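Local coordinates for ABC transporter, substrate binding protein (Mannopine) (Agrobacterium fabrum, PDB 5L9S) that probably serves as a periplasmic solute-binding protein of an ABC transporter, named for mannopine uptake, at residues Leu157-Val171 against Val298-Ile310. Sequence-based numbering, arbitrary orientation.
Sequences LADGVPREKLFPLDV and VENRIIVPDAQWI
Arg163 bridges the C-terminal end of helix 295-300 and the chain just after it, giving one N-H to the carbonyl of Glu299 and one to that of Ile302. Arg163 NH2 donates to Ile302 O at 2.8 Å, with the acceptor near the guanidinium plane, whereas Arg163 NH1 meets Glu299 O at 3.0 Å with that oxygen tilted 27° from the plane. Both bonds are bent. Asn300 O lies over one face of the group, and Arg163 NE pairs with Glu164 OE1 (3.1 Å) in a salt bridge tilted from the guanidinium plane, so each of the three nitrogens has a partner that restricts the group's rotation.

Inward, Ile303 runs past the Arg163 side chain the opposite way, its CD1 at the arginine CB, and meets Leu157 CD1 tip to tip; its backbone bonds to Ala231 and Leu233 tie this segment to strand 224-240. Farther along, Asp306 CB sits 3.8 Å from the Phe167 ring centroid, over the face. Phe167 turns its edge to the Trp309 face in an offset edge-to-face pair, planes 65° apart. A chi1 of -174° swings the indole across to Pro168, which follows a cis peptide, and Leu169 CG lies 4.0 Å from the centroid of the Trp309 six-membered ring, over its face.

Segment 157-171 is thus joined to the end of helix 295-300 and the chain after it by bonds from a cationic donor, and to the first turn of helix 307-325 by aromatic and aliphatic packing.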
loop_
_atom_site.group_PDB
_atom_site.type_symbol
_atom_site.label_atom_id
_atom_site.label_comp_id
_atom_site.label_asym_id
_atom_site.label_seq_id
_atom_site.Cartn_x
_atom_site.Cartn_y
_atom_site.Cartn_z
ATOM N N LEU A 157 -14.056 -10.977 6.651
ATOM C CA LEU A 157 -14.785 -9.805 7.145
ATOM C C LEU A 157 -16.266 -9.870 6.773
ATOM O O LEU A 157 -17.126 -9.502 7.588
ATOM C CB LEU A 157 -14.132 -8.492 6.664
ATOM C CG LEU A 157 -12.701 -8.198 7.194
ATOM C CD1 LEU A 157 -12.012 -7.154 6.350
ATOM C CD2 LEU A 157 -12.693 -7.769 8.678
ATOM N N ALA A 158 -16.546 -10.407 5.559
ATOM C CA ALA A 158 -17.884 -10.647 4.995
ATOM C C ALA A 158 -18.581 -11.711 5.789
ATOM O O ALA A 158 -19.793 -11.633 5.966
ATOM C CB ALA A 158 -17.771 -11.095 3.549
ATOM N N ASP A 159 -17.811 -12.703 6.285
ATOM C CA ASP A 159 -18.297 -13.817 7.111
ATOM C C ASP A 159 -18.475 -13.443 8.608
ATOM O O ASP A 159 -18.801 -14.311 9.413
ATOM C CB ASP A 159 -17.389 -15.058 6.947
ATOM C CG ASP A 159 -18.081 -16.397 7.164
ATOM O OD1 ASP A 159 -19.321 -16.486 6.921
ATOM O OD2 ASP A 159 -17.383 -17.368 7.523
ATOM N N GLY A 160 -18.265 -12.174 8.958
ATOM C CA GLY A 160 -18.482 -11.661 10.305
ATOM C C GLY A 160 -17.310 -11.642 11.261
ATOM O O GLY A 160 -17.509 -11.384 12.448
ATOM N N VAL A 161 -16.086 -11.880 10.770
ATOM C CA VAL A 161 -14.884 -11.819 11.606
ATOM C C VAL A 161 -14.561 -10.320 11.858
ATOM O O VAL A 161 -14.424 -9.558 10.896
ATOM C CB VAL A 161 -13.675 -12.584 10.984
ATOM C CG1 VAL A 161 -12.408 -12.415 11.820
ATOM C CG2 VAL A 161 -13.986 -14.059 10.779
ATOM N N PRO A 162 -14.477 -9.876 13.137
ATOM C CA PRO A 162 -14.125 -8.462 13.400
ATOM C C PRO A 162 -12.671 -8.211 13.034
ATOM O O PRO A 162 -11.859 -9.132 13.148
ATOM C CB PRO A 162 -14.362 -8.302 14.906
ATOM C CG PRO A 162 -14.214 -9.671 15.464
ATOM C CD PRO A 162 -14.632 -10.642 14.395
ATOM N N ARG A 163 -12.349 -6.988 12.562
ATOM C CA ARG A 163 -11.002 -6.639 12.089
ATOM C C ARG A 163 -9.875 -6.862 13.120
ATOM O O ARG A 163 -8.764 -7.230 12.728
ATOM C CB ARG A 163 -10.927 -5.219 11.505
ATOM C CG ARG A 163 -11.735 -4.124 12.175
ATOM C CD ARG A 163 -11.171 -2.755 11.794
ATOM N NE ARG A 163 -10.971 -1.941 12.991
ATOM C CZ ARG A 163 -10.026 -1.021 13.141
ATOM N NH1 ARG A 163 -9.921 -0.351 14.278
ATOM N NH2 ARG A 163 -9.179 -0.766 12.158
ATOM N N GLU A 164 -10.174 -6.693 14.411
ATOM C CA GLU A 164 -9.224 -6.896 15.514
ATOM C C GLU A 164 -8.856 -8.388 15.691
ATOM O O GLU A 164 -7.759 -8.705 16.159
ATOM C CB GLU A 164 -9.789 -6.326 16.828
ATOM C CG GLU A 164 -10.272 -4.880 16.745
ATOM C CD GLU A 164 -11.659 -4.651 16.164
ATOM O OE1 GLU A 164 -11.855 -3.592 15.522
ATOM O OE2 GLU A 164 -12.544 -5.525 16.337
ATOM N N LYS A 165 -9.779 -9.289 15.316
ATOM C CA LYS A 165 -9.622 -10.737 15.388
ATOM C C LYS A 165 -9.312 -11.369 14.001
ATOM O O LYS A 165 -9.322 -12.602 13.877
ATOM C CB LYS A 165 -10.895 -11.369 15.985
ATOM C CG LYS A 165 -11.161 -11.050 17.461
ATOM C CD LYS A 165 -12.346 -11.852 18.006
ATOM C CE LYS A 165 -12.482 -11.743 19.511
ATOM N NZ LYS A 165 -13.466 -12.719 20.060
ATOM N N LEU A 166 -9.019 -10.532 12.977
ATOM C CA LEU A 166 -8.765 -10.962 11.600
ATOM C C LEU A 166 -7.524 -11.828 11.452
ATOM O O LEU A 166 -7.621 -12.891 10.842
ATOM C CB LEU A 166 -8.741 -9.768 10.622
ATOM C CG LEU A 166 -8.660 -10.097 9.112
ATOM C CD1 LEU A 166 -9.849 -10.927 8.627
ATOM C CD2 LEU A 166 -8.495 -8.845 8.280
ATOM N N PHE A 167 -6.365 -11.375 11.977
ATOM C CA PHE A 167 -5.096 -12.118 11.903
ATOM C C PHE A 167 -4.839 -12.916 13.197
ATOM O O PHE A 167 -5.011 -12.342 14.274
ATOM C CB PHE A 167 -3.918 -11.188 11.587
ATOM C CG PHE A 167 -3.888 -10.678 10.171
ATOM C CD1 PHE A 167 -3.301 -11.426 9.158
ATOM C CD2 PHE A 167 -4.395 -9.420 9.856
ATOM C CE1 PHE A 167 -3.258 -10.944 7.849
ATOM C CE2 PHE A 167 -4.326 -8.925 8.552
ATOM C CZ PHE A 167 -3.761 -9.692 7.555
ATOM N N PRO A 168 -4.458 -14.224 13.147
ATOM C CA PRO A 168 -4.173 -15.081 11.968
ATOM C C PRO A 168 -5.401 -15.458 11.121
ATOM O O PRO A 168 -6.450 -15.799 11.683
ATOM C CB PRO A 168 -3.490 -16.315 12.593
ATOM C CG PRO A 168 -4.055 -16.396 13.960
ATOM C CD PRO A 168 -4.220 -14.964 14.403
ATOM N N LEU A 169 -5.266 -15.395 9.771
ATOM C CA LEU A 169 -6.358 -15.701 8.845
ATOM C C LEU A 169 -6.765 -17.165 8.865
ATOM O O LEU A 169 -5.919 -18.049 8.690
ATOM C CB LEU A 169 -6.047 -15.280 7.389
ATOM C CG LEU A 169 -5.651 -13.833 7.054
ATOM C CD1 LEU A 169 -5.501 -13.670 5.548
ATOM C CD2 LEU A 169 -6.678 -12.843 7.534
ATOM N N ASP A 170 -8.078 -17.411 9.040
ATOM C CA ASP A 170 -8.692 -18.744 9.004
ATOM C C ASP A 170 -8.896 -19.060 7.501
ATOM O O ASP A 170 -9.954 -18.764 6.935
ATOM C CB ASP A 170 -10.024 -18.698 9.783
ATOM C CG ASP A 170 -10.770 -20.010 9.982
ATOM O OD1 ASP A 170 -10.439 -21.000 9.295
ATOM O OD2 ASP A 170 -11.753 -20.016 10.746
ATOM N N VAL A 171 -7.836 -19.567 6.849
ATOM C CA VAL A 171 -7.754 -19.864 5.407
ATOM C C VAL A 171 -8.840 -20.847 4.934
ATOM O O VAL A 171 -9.377 -20.685 3.830
ATOM C CB VAL A 171 -6.325 -20.326 5.014
ATOM C CG1 VAL A 171 -6.202 -20.577 3.513
ATOM C CG2 VAL A 171 -5.297 -19.289 5.455
ATOM N N VAL A 298 -8.782 5.555 8.823
ATOM C CA VAL A 298 -7.545 4.782 9.007
ATOM C C VAL A 298 -7.499 4.117 10.419
ATOM O O VAL A 298 -7.244 2.919 10.504
ATOM C CB VAL A 298 -6.252 5.585 8.669
ATOM C CG1 VAL A 298 -5.002 4.721 8.797
ATOM C CG2 VAL A 298 -6.315 6.223 7.277
ATOM N N GLU A 299 -7.842 4.836 11.498
ATOM C CA GLU A 299 -7.784 4.219 12.828
ATOM C C GLU A 299 -9.004 3.373 13.211
ATOM O O GLU A 299 -8.848 2.451 14.016
ATOM C CB GLU A 299 -7.457 5.238 13.951
ATOM C CG GLU A 299 -8.338 6.478 14.061
ATOM C CD GLU A 299 -7.675 7.761 14.558
ATOM O OE1 GLU A 299 -8.410 8.738 14.845
ATOM O OE2 GLU A 299 -6.423 7.809 14.617
ATOM N N ASN A 300 -10.193 3.650 12.653
ATOM C CA ASN A 300 -11.408 2.933 13.056
ATOM C C ASN A 300 -12.034 1.939 12.072
ATOM O O ASN A 300 -12.877 1.155 12.507
ATOM C CB ASN A 300 -12.499 3.934 13.460
ATOM C CG ASN A 300 -12.080 5.027 14.418
ATOM O OD1 ASN A 300 -11.021 4.982 15.056
ATOM N ND2 ASN A 300 -12.920 6.039 14.544
ATOM N N ARG A 301 -11.713 1.992 10.768
ATOM C CA ARG A 301 -12.382 1.092 9.811
ATOM C C ARG A 301 -11.441 0.343 8.855
ATOM O O ARG A 301 -11.835 -0.696 8.317
ATOM C CB ARG A 301 -13.413 1.861 8.972
ATOM C CG ARG A 301 -14.414 2.655 9.756
ATOM C CD ARG A 301 -15.683 2.847 8.982
ATOM N NE ARG A 301 -15.492 3.800 7.897
ATOM C CZ ARG A 301 -16.325 3.929 6.868
ATOM N NH1 ARG A 301 -17.413 3.169 6.783
ATOM N NH2 ARG A 301 -16.086 4.828 5.925
ATOM N N ILE A 302 -10.258 0.911 8.582
ATOM C CA ILE A 302 -9.282 0.329 7.665
ATOM C C ILE A 302 -8.584 -0.913 8.279
ATOM O O ILE A 302 -8.430 -1.026 9.500
ATOM C CB ILE A 302 -8.276 1.439 7.160
ATOM C CG1 ILE A 302 -8.659 2.015 5.816
ATOM C CG2 ILE A 302 -6.818 1.011 7.136
ATOM C CD1 ILE A 302 -9.542 3.157 5.900
ATOM N N ILE A 303 -8.150 -1.821 7.403
ATOM C CA ILE A 303 -7.393 -3.023 7.748
ATOM C C ILE A 303 -5.913 -2.776 7.404
ATOM O O ILE A 303 -5.568 -2.412 6.275
ATOM C CB ILE A 303 -7.934 -4.290 7.010
ATOM C CG1 ILE A 303 -9.480 -4.462 7.134
ATOM C CG2 ILE A 303 -7.182 -5.548 7.427
ATOM C CD1 ILE A 303 -10.033 -4.534 8.453
ATOM N N VAL A 304 -5.060 -2.987 8.371
ATOM C CA VAL A 304 -3.621 -2.824 8.198
ATOM C C VAL A 304 -2.976 -4.216 8.167
ATOM O O VAL A 304 -3.395 -5.072 8.949
ATOM C CB VAL A 304 -3.042 -1.817 9.229
ATOM C CG1 VAL A 304 -1.695 -2.253 9.790
ATOM C CG2 VAL A 304 -2.977 -0.410 8.633
ATOM N N PRO A 305 -2.052 -4.513 7.217
ATOM C CA PRO A 305 -1.506 -5.883 7.140
ATOM C C PRO A 305 -0.664 -6.328 8.339
ATOM O O PRO A 305 0.007 -5.504 8.971
ATOM C CB PRO A 305 -0.634 -5.830 5.867
ATOM C CG PRO A 305 -0.223 -4.399 5.748
ATOM C CD PRO A 305 -1.449 -3.641 6.180
ATOM N N ASP A 306 -0.697 -7.628 8.636
ATOM C CA ASP A 306 0.194 -8.257 9.609
ATOM C C ASP A 306 1.275 -8.862 8.692
ATOM O O ASP A 306 1.075 -9.944 8.132
ATOM C CB ASP A 306 -0.511 -9.345 10.444
ATOM C CG ASP A 306 0.378 -10.149 11.400
ATOM O OD1 ASP A 306 1.628 -9.972 11.362
ATOM O OD2 ASP A 306 -0.178 -10.945 12.200
ATOM N N ALA A 307 2.370 -8.116 8.473
ATOM C CA ALA A 307 3.472 -8.530 7.609
ATOM C C ALA A 307 4.116 -9.831 8.082
ATOM O O ALA A 307 4.487 -10.650 7.245
ATOM C CB ALA A 307 4.512 -7.424 7.510
ATOM N N GLN A 308 4.214 -10.044 9.412
ATOM C CA GLN A 308 4.823 -11.263 9.952
ATOM C C GLN A 308 4.071 -12.514 9.506
ATOM O O GLN A 308 4.715 -13.470 9.064
ATOM C CB GLN A 308 4.922 -11.230 11.485
ATOM C CG GLN A 308 6.151 -10.513 12.030
ATOM C CD GLN A 308 6.176 -10.480 13.541
ATOM O OE1 GLN A 308 5.254 -10.947 14.227
ATOM N NE2 GLN A 308 7.224 -9.891 14.091
ATOM N N TRP A 309 2.715 -12.504 9.611
ATOM C CA TRP A 309 1.856 -13.622 9.237
ATOM C C TRP A 309 1.838 -13.876 7.724
ATOM O O TRP A 309 2.006 -15.025 7.300
ATOM C CB TRP A 309 0.436 -13.448 9.804
ATOM C CG TRP A 309 -0.462 -14.637 9.586
ATOM C CD1 TRP A 309 -0.687 -15.663 10.454
ATOM C CD2 TRP A 309 -1.206 -14.948 8.393
ATOM N NE1 TRP A 309 -1.544 -16.583 9.889
ATOM C CE2 TRP A 309 -1.877 -16.171 8.625
ATOM C CE3 TRP A 309 -1.387 -14.301 7.155
ATOM C CZ2 TRP A 309 -2.711 -16.761 7.667
ATOM C CZ3 TRP A 309 -2.183 -14.903 6.196
ATOM C CH2 TRP A 309 -2.832 -16.122 6.454
ATOM N N ILE A 310 1.631 -12.820 6.914
ATOM C CA ILE A 310 1.600 -12.926 5.446
ATOM C C ILE A 310 2.886 -13.591 4.894
ATOM O O ILE A 310 2.781 -14.503 4.065
ATOM C CB ILE A 310 1.273 -11.565 4.758
ATOM C CG1 ILE A 310 -0.134 -11.065 5.181
ATOM C CG2 ILE A 310 1.379 -11.679 3.217
ATOM C CD1 ILE A 310 -0.323 -9.607 5.088
#